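Local coordinates for protein putative carbohydrate-active enzyme (Uncultured organism, PDB 5WH8) that probably hydrolyses O-glycosyl bonds of cellulose-like polysaccharides, through the family 5 glycoside hydrolase domain of a longer multi-modular protein, at residues F251-C254 and N255-M258; G300-I303 and K304-S308. One frame throughout, in Å; residues are numbered along the deposited sequence.

Contact 1: residues F251-C254 and N255-M258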
loop_
_atom_site.group_PDB
_atom_site.type_symbol
_atom_site.label_atom_id
_atom_site.label_comp_id
_atom_site.label_asym_id
_atom_site.label_seq_id
_atom_site.Cartn_x
_atom_site.Cartn_y
_atom_site.Cartn_z
ATOM N N PHE A 251 -17.298 -5.029 11.625
ATOM C CA PHE A 251 -17.746 -4.479 10.353
ATOM C C PHE A 251 -18.527 -3.168 10.494
ATOM O O PHE A 251 -18.508 -2.346 9.566
ATOM C CB PHE A 251 -18.610 -5.517 9.623
ATOM C CG PHE A 251 -17.864 -6.755 9.191
ATOM C CD1 PHE A 251 -16.545 -6.707 8.775
ATOM C CD2 PHE A 251 -18.510 -7.977 9.184
ATOM C CE1 PHE A 251 -15.882 -7.856 8.367
ATOM C CE2 PHE A 251 -17.849 -9.140 8.779
ATOM C CZ PHE A 251 -16.529 -9.078 8.377
ATOM N N ASP A 252 -19.231 -2.971 11.609
ATOM C CA ASP A 252 -19.955 -1.700 11.795
ATOM C C ASP A 252 -18.960 -0.529 11.882
ATOM O O ASP A 252 -19.146 0.514 11.231
ATOM C CB ASP A 252 -20.840 -1.746 13.046
ATOM C CG ASP A 252 -22.032 -2.684 12.894
ATOM O OD1 ASP A 252 -22.648 -2.716 11.809
ATOM O OD2 ASP A 252 -22.360 -3.383 13.874
ATOM N N GLU A 253 -17.886 -0.701 12.651
ATOM C CA GLU A 253 -16.879 0.351 12.770
ATOM C C GLU A 253 -16.129 0.486 11.434
ATOM O O GLU A 253 -15.794 1.603 11.005
ATOM C CB GLU A 253 -15.903 0.087 13.935
ATOM C CG GLU A 253 -14.840 1.189 14.143
ATOM C CD GLU A 253 -15.427 2.521 14.609
ATOM O OE1 GLU A 253 -16.497 2.517 15.276
ATOM O OE2 GLU A 253 -14.806 3.569 14.322
ATOM N N CYS A 254 -15.879 -0.625 10.745
ATOM C CA CYS A 254 -15.237 -0.518 9.435
ATOM C C CYS A 254 -16.142 0.236 8.453
ATOM O O CYS A 254 -15.648 0.996 7.632
ATOM C CB CYS A 254 -14.857 -1.891 8.880
ATOM S SG CYS A 254 -13.575 -1.805 7.598
ATOM N N ASN A 255 -17.457 0.037 8.542
ATOM C CA ASN A 255 -18.373 0.803 7.672
ATOM C C ASN A 255 -18.249 2.310 7.932
ATOM O O ASN A 255 -18.248 3.112 7.001
ATOM C CB ASN A 255 -19.821 0.343 7.868
ATOM C CG ASN A 255 -20.137 -0.971 7.151
ATOM O OD1 ASN A 255 -19.432 -1.387 6.237
ATOM N ND2 ASN A 255 -21.243 -1.606 7.542
ATOM N N THR A 256 -18.125 2.693 9.196
ATOM C CA THR A 256 -17.893 4.095 9.548
ATOM C C THR A 256 -16.616 4.627 8.908
ATOM O O THR A 256 -16.637 5.694 8.289
ATOM C CB THR A 256 -17.834 4.281 11.078
ATOM O OG1 THR A 256 -19.093 3.882 11.641
ATOM C CG2 THR A 256 -17.541 5.717 11.478
ATOM N N TRP A 257 -15.522 3.875 9.030
ATOM C CA TRP A 257 -14.280 4.227 8.376
ATOM C C TRP A 257 -14.440 4.310 6.856
ATOM O O TRP A 257 -13.859 5.198 6.237
ATOM C CB TRP A 257 -13.189 3.217 8.712
ATOM C CG TRP A 257 -12.446 3.473 9.997
ATOM C CD1 TRP A 257 -12.598 2.813 11.191
ATOM C CD2 TRP A 257 -11.376 4.412 10.203
ATOM N NE1 TRP A 257 -11.701 3.283 12.110
ATOM C CE2 TRP A 257 -10.946 4.270 11.540
ATOM C CE3 TRP A 257 -10.740 5.350 9.393
ATOM C CZ2 TRP A 257 -9.917 5.043 12.079
ATOM C CZ3 TRP A 257 -9.725 6.115 9.931
ATOM C CH2 TRP A 257 -9.317 5.953 11.258
ATOM N N MET A 258 -15.171 3.368 6.242
ATOM C CA MET A 258 -15.359 3.386 4.784
ATOM C C MET A 258 -16.114 4.618 4.333
ATOM O O MET A 258 -15.721 5.240 3.364
ATOM C CB MET A 258 -16.092 2.135 4.317
ATOM C CG MET A 258 -15.274 0.891 4.436
ATOM S SD MET A 258 -14.309 0.613 2.945
ATOM C CE MET A 258 -13.322 -0.826 3.457
HETATM O O HOH W 1 -22.912 -0.591 9.854
#
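Glu253 reaches along the helix to cross Trp257 at a slant, one turn on. The glutamate chain bends at CG (chi2 67°) and brings its carboxylate to the pyrrole side of the indole. Glu253 OE2 lies 3.8 Å from Trp257 NE1. The carboxylate plane is nearly upright to the ring, 81° apart. The polar ends have other partners: Glu253 OE2 pairs with Arg220, and Trp257 NE1 donates to His215 O. Arg220 also makes a cation-pi contact with the indole, which stacks on Phe210. Glu253 O lies at the indole edge, near the ring plane, 3.4 Å from Trp257 CD1. The same oxygen accepts a nearly straight hydrogen bond from Trp257 N, 3.0 Å.

On another side of the helix, Cys254 SG meets Met258 CE at 4.3 Å. Both touch Phe238 of strand 233-239. At the surface, a water bridges Asp252 OD1, to which it donates, and Asn255 ND2. Asn255 OD1 bonds to Tyr302 OH of helix 298-307. Thr256 OG1 adds only a weak bond, 3.4 Å, to Asp252 O.

These i to i+3 and i to i+4 pairs line the first turns of helix 251-263. It joins strands 233-239 and 268-273 in the last beta-alpha-beta unit of a TIM barrel.

Contact 2: residues G300-I303 and K304-S308. With EDO (1,2-ethanediol), chain I; EDO (1,2-ethanediol), chain E.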
loop_
_atom_site.group_PDB
_atom_site.type_symbol
_atom_site.label_atom_id
_atom_site.label_comp_id
_atom_site.label_asym_id
_atom_site.label_seq_id
_atom_site.Cartn_x
_atom_site.Cartn_y
_atom_site.Cartn_z
ATOM N N GLY A 300 -12.878 -11.533 4.086
ATOM C CA GLY A 300 -12.710 -11.436 2.644
ATOM C C GLY A 300 -14.026 -11.202 1.889
ATOM O O GLY A 300 -14.089 -10.483 0.878
ATOM N N GLN A 301 -15.099 -11.815 2.377
ATOM C CA GLN A 301 -16.416 -11.633 1.770
ATOM C C GLN A 301 -16.854 -10.168 1.882
ATOM O O GLN A 301 -17.339 -9.578 0.922
ATOM C CB GLN A 301 -17.425 -12.590 2.426
ATOM C CG GLN A 301 -18.842 -12.455 1.930
ATOM C CD GLN A 301 -19.747 -13.513 2.548
ATOM O OE1 GLN A 301 -20.249 -14.414 1.858
ATOM N NE2 GLN A 301 -19.939 -13.424 3.860
ATOM N N TYR A 302 -16.644 -9.591 3.060
ATOM C CA TYR A 302 -17.007 -8.208 3.332
ATOM C C TYR A 302 -16.195 -7.254 2.458
ATOM O O TYR A 302 -16.756 -6.361 1.819
ATOM C CB TYR A 302 -16.796 -7.899 4.822
ATOM C CG TYR A 302 -16.838 -6.424 5.199
ATOM C CD1 TYR A 302 -18.024 -5.810 5.553
ATOM C CD2 TYR A 302 -15.682 -5.674 5.232
ATOM C CE1 TYR A 302 -18.054 -4.473 5.922
ATOM C CE2 TYR A 302 -15.698 -4.330 5.588
ATOM C CZ TYR A 302 -16.885 -3.738 5.919
ATOM O OH TYR A 302 -16.855 -2.401 6.258
ATOM N N ILE A 303 -14.882 -7.474 2.376
ATOM C CA ILE A 303 -14.024 -6.624 1.555
ATOM C C ILE A 303 -14.302 -6.782 0.056
ATOM O O ILE A 303 -14.388 -5.794 -0.667
ATOM C CB ILE A 303 -12.513 -6.914 1.880
ATOM C CG1 ILE A 303 -12.216 -6.586 3.347
ATOM C CG2 ILE A 303 -11.581 -6.173 0.900
ATOM C CD1 ILE A 303 -12.312 -5.087 3.710
ATOM N N LYS A 304 -14.477 -8.010 -0.420
ATOM C CA LYS A 304 -14.821 -8.235 -1.814
ATOM C C LYS A 304 -16.131 -7.542 -2.187
ATOM O O LYS A 304 -16.264 -6.995 -3.287
ATOM C CB LYS A 304 -14.912 -9.751 -2.086
ATOM C CG LYS A 304 -14.991 -10.104 -3.534
ATOM C CD LYS A 304 -14.841 -11.619 -3.758
ATOM C CE LYS A 304 -15.329 -11.923 -5.131
ATOM N NZ LYS A 304 -15.227 -13.359 -5.431
ATOM N N ARG A 305 -17.087 -7.529 -1.262
ATOM C CA ARG A 305 -18.330 -6.801 -1.489
ATOM C C ARG A 305 -18.099 -5.278 -1.584
ATOM O O ARG A 305 -18.685 -4.621 -2.458
ATOM C CB ARG A 305 -19.333 -7.136 -0.385
ATOM C CG ARG A 305 -20.725 -6.625 -0.636
ATOM C CD ARG A 305 -21.750 -7.452 0.124
ATOM N NE ARG A 305 -23.084 -6.922 -0.106
ATOM C CZ ARG A 305 -24.201 -7.455 0.372
ATOM N NH1 ARG A 305 -24.156 -8.553 1.122
ATOM N NH2 ARG A 305 -25.366 -6.884 0.094
ATOM N N LYS A 306 -17.231 -4.712 -0.733
ATOM C CA LYS A 306 -16.892 -3.276 -0.853
ATOM C C LYS A 306 -16.182 -2.960 -2.186
ATOM O O LYS A 306 -16.419 -1.927 -2.819
ATOM C CB LYS A 306 -15.997 -2.812 0.295
ATOM C CG LYS A 306 -16.612 -2.859 1.704
ATOM C CD LYS A 306 -17.831 -1.934 1.826
ATOM C CE LYS A 306 -18.411 -1.985 3.251
ATOM N NZ LYS A 306 -19.793 -1.503 3.307
ATOM N N LEU A 307 -15.292 -3.849 -2.606
ATOM C CA LEU A 307 -14.582 -3.702 -3.874
ATOM C C LEU A 307 -15.490 -3.767 -5.102
ATOM O O LEU A 307 -15.114 -3.275 -6.177
ATOM C CB LEU A 307 -13.512 -4.786 -3.987
ATOM C CG LEU A 307 -12.305 -4.673 -3.071
ATOM C CD1 LEU A 307 -11.519 -5.985 -3.000
ATOM C CD2 LEU A 307 -11.365 -3.535 -3.509
ATOM N N SER A 308 -16.669 -4.369 -4.959
ATOM C CA SER A 308 -17.574 -4.570 -6.082
ATOM C C SER A 308 -18.417 -3.340 -6.376
ATOM O O SER A 308 -19.171 -3.326 -7.340
ATOM C CB SER A 308 -18.492 -5.767 -5.825
ATOM O OG SER A 308 -19.576 -5.409 -4.973
HETATM C C1 EDO I . -20.147 1.807 4.333
HETATM O O1 EDO I . -21.413 1.126 4.297
HETATM C C2 EDO I . -19.233 1.613 3.110
HETATM O O2 EDO I . -19.895 1.374 1.849
HETATM C C1 EDO E . -17.303 -17.140 5.151
HETATM O O1 EDO E . -18.231 -18.216 5.333
HETATM C C2 EDO E . -17.212 -16.815 3.668
HETATM O O2 EDO E . -18.512 -16.495 3.182
#
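Lys306 lies across the phenol of Tyr302, one turn further along the helix. Its CG sits over one ring face, toward the rim. The chain bends at chi2 (-62°) and runs on toward the hydroxyl end, where Lys306 CE comes within 3.4 Å of Tyr302 OH. The contact along the ring is thus made by methylene groups, and the ammonium lies beyond them. Both polar ends are satisfied by one acceptor: Tyr302 OH and Lys306 NZ each hydrogen-bond to Asn255 OD1. Lys306 NZ also gives a weak bond, 3.2 Å, to O1 of a 1,2-ethanediol, probably from the crystallisation liquor.

The backbone is paired in i to i+4 fashion. Lys304 N donates to Gly300 O at 2.8 Å, and Arg305 N to Gln301 O at 3.0 Å. Lys306 N uses Tyr302 O, and Leu307 N reaches Ile303 O at 2.9 Å. At the far end, Arg305 O takes two bonds from Ser308. Ser308 OG donates at 2.8 Å and Ser308 N at 3.2 Å, both from the same face of the carbonyl plane. Gln309 NE2 also bonds to this oxygen.

Lys304 extends the other way. Its NZ donates to Asn294, and it makes a cation-pi contact with Trp58. Gln301 OE1 accepts a weak bond from a second ethanediol.

On the buried side, Ile303 CG2 packs on Leu307 CD1 at 3.9 Å. Ile303 reaches Met34 of strand 32-36, while Leu307 touches Trp268 of strand 268-273. The arrangement is that of an amphipathic helix covering a beta barrel. Helix 298-307 follows the last strand of the TIM barrel and packs over the seam between the eighth strand and the first.

Overall arrangement
Contacts 1 and 2 lie on neighbouring helices of the barrel's outer layer, their centres about 13 Å apart. Cys254, Trp257 and Met258 are buried in contact 1, and Gly300, Ile303 and Leu307 in contact 2. Asp252 in the first, and Gln301 and Arg305 in the second, are exposed. Asn255 ties the two helices together. The ring of Phe251 stacks on that of Tyr302, and Cys254 and Met258 also pack on this tyrosine. The contacts cover different strands: contact 1 the seventh, 233-239, and contact 2 the eighth and first, 268-273 and 32-36. Contact 1 combines a carboxylate, an indole and sulfur groups. Contact 2 sets a lysine chain over a tyrosine ring, with an aliphatic pair on the barrel side.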